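Local coordinates for choline binding protein PCPA (Streptococcus pneumoniae, PDB 4CP6) that is a pneumococcal choline-binding protein and vaccine antigen built on leucine-rich repeats, probably held at the cell surface through choline of the teichoic acids, at residues V230-S233 against K234-Q238. Numbering follows the deposited sequence.
Sequences VLFS and KDKTQ
With chi1 at 55°, the hydroxyl of Ser-233 sits between its own backbone N and carbonyl carbon, and Asp-235 adopts the same kind of first torsion (65°), which brings its carboxylate back toward the serine until the two side chains meet. Ser-233 OG donates to Asp-235 OD1 over 2.7 Å, approaching nearly along the C-O axis of the carboxylate. That oxygen takes two more bonds, both from above the carboxylate plane: Thr-237 N at 3.0 Å from Asp-235 OD1, closing an Asx turn, and the Thr-237 hydroxyl, OG1. Three donors thus grip one carboxylate oxygen, fix the rotation of the group, and would be expected to favour its ionised form. The serine hydroxyl is also an acceptor, with Gln-238 N 3.1 Å from Ser-233 OG, so one side chain links the carboxylate to the returning backbone.

These bonds lie in the loop of a beta hairpin that joins strands 230-233 and 238-241, antiparallel neighbours in a mixed sheet that continues into the short parallel strands of the following leucine-rich repeats. The reversal itself is a type I turn from Ser-233 to Lys-236, closed by Lys-236 N to Ser-233 O at 2.8 Å, the donor standing well above the carbonyl plane. Where the two strands come together, Ser-233 N donates to Gln-238 O at 3.0 Å, in the carbonyl plane; the same oxygen receives a CA-H...O contact from Phe-232.

Lys-236 carries its ammonium over the face of the Phe-232 ring. NZ of Lys-236 stands 4.8 Å from the ring centroid of Phe-232, a cation-pi contact only 10° off the normal. The buried phenyl group also packs against Leu-239, Tyr-251 and Pro-254.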
loop_
_atom_site.group_PDB
_atom_site.type_symbol
_atom_site.label_atom_id
_atom_site.label_comp_id
_atom_site.label_asym_id
_atom_site.label_seq_id
_atom_site.Cartn_x
_atom_site.Cartn_y
_atom_site.Cartn_z
ATOM N N VAL A 230 10.344 -2.882 -11.948
ATOM C CA VAL A 230 10.055 -1.666 -11.160
ATOM C C VAL A 230 8.964 -0.879 -11.849
ATOM O O VAL A 230 9.065 -0.622 -13.052
ATOM C CB VAL A 230 11.326 -0.803 -10.963
ATOM C CG1 VAL A 230 11.041 0.399 -10.067
ATOM C CG2 VAL A 230 12.445 -1.642 -10.347
ATOM N N LEU A 231 7.919 -0.500 -11.101
ATOM C CA LEU A 231 6.784 0.225 -11.655
ATOM C C LEU A 231 6.991 1.732 -11.615
ATOM O O LEU A 231 7.258 2.293 -10.551
ATOM C CB LEU A 231 5.517 -0.171 -10.890
ATOM C CG LEU A 231 4.219 0.508 -11.293
ATOM C CD1 LEU A 231 3.758 0.078 -12.690
ATOM C CD2 LEU A 231 3.128 0.146 -10.286
ATOM N N PHE A 232 6.830 2.394 -12.774
ATOM C CA PHE A 232 6.934 3.821 -12.952
ATOM C C PHE A 232 5.699 4.344 -13.668
ATOM O O PHE A 232 4.985 3.588 -14.344
ATOM C CB PHE A 232 8.110 4.133 -13.901
ATOM C CG PHE A 232 9.500 3.940 -13.345
ATOM C CD1 PHE A 232 10.102 2.690 -13.365
ATOM C CD2 PHE A 232 10.182 4.999 -12.768
ATOM C CE1 PHE A 232 11.398 2.517 -12.877
ATOM C CE2 PHE A 232 11.478 4.824 -12.277
ATOM C CZ PHE A 232 12.064 3.575 -12.314
ATOM N N SER A 233 5.528 5.652 -13.635
ATOM C CA SER A 233 4.621 6.311 -14.576
ATOM C C SER A 233 5.277 6.152 -15.973
ATOM O O SER A 233 6.498 5.989 -16.079
ATOM C CB SER A 233 4.476 7.792 -14.263
ATOM O OG SER A 233 5.733 8.465 -14.226
ATOM N N LYS A 234 4.471 6.173 -17.051
ATOM C CA LYS A 234 5.015 5.997 -18.394
ATOM C C LYS A 234 6.197 6.949 -18.699
ATOM O O LYS A 234 7.198 6.529 -19.297
ATOM C CB LYS A 234 3.869 6.189 -19.397
ATOM C CG LYS A 234 4.266 5.976 -20.848
ATOM C CD LYS A 234 4.320 4.535 -21.210
ATOM C CE LYS A 234 4.531 4.392 -22.696
ATOM N NZ LYS A 234 4.581 2.969 -23.087
ATOM N N ASP A 235 6.100 8.197 -18.228
ATOM C CA ASP A 235 7.158 9.199 -18.459
ATOM C C ASP A 235 8.369 9.078 -17.500
ATOM O O ASP A 235 9.322 9.861 -17.623
ATOM C CB ASP A 235 6.561 10.613 -18.436
ATOM C CG ASP A 235 5.972 11.078 -17.097
ATOM O OD1 ASP A 235 6.239 10.424 -16.059
ATOM O OD2 ASP A 235 5.235 12.079 -17.087
ATOM N N LYS A 236 8.343 8.082 -16.577
ATOM C CA LYS A 236 9.422 7.784 -15.621
ATOM C C LYS A 236 9.664 8.916 -14.624
ATOM O O LYS A 236 10.647 8.844 -13.875
ATOM C CB LYS A 236 10.718 7.347 -16.334
ATOM C CG LYS A 236 10.557 5.990 -17.050
ATOM C CD LYS A 236 11.617 5.752 -18.147
ATOM C CE LYS A 236 13.024 5.472 -17.651
ATOM N NZ LYS A 236 13.143 4.138 -17.010
ATOM N N THR A 237 8.737 9.899 -14.524
ATOM C CA THR A 237 8.885 10.944 -13.511
ATOM C C THR A 237 8.533 10.439 -12.119
ATOM O O THR A 237 8.991 11.022 -11.131
ATOM C CB THR A 237 8.075 12.184 -13.841
ATOM O OG1 THR A 237 6.664 11.892 -13.829
ATOM C CG2 THR A 237 8.525 12.823 -15.153
ATOM N N GLN A 238 7.702 9.382 -12.032
ATOM C CA GLN A 238 7.292 8.839 -10.732
ATOM C C GLN A 238 7.756 7.423 -10.633
ATOM O O GLN A 238 7.354 6.596 -11.464
ATOM C CB GLN A 238 5.748 8.909 -10.551
ATOM C CG GLN A 238 5.152 10.310 -10.776
ATOM C CD GLN A 238 3.652 10.356 -10.758
ATOM O OE1 GLN A 238 2.999 10.507 -11.799
ATOM N NE2 GLN A 238 3.082 10.322 -9.565
#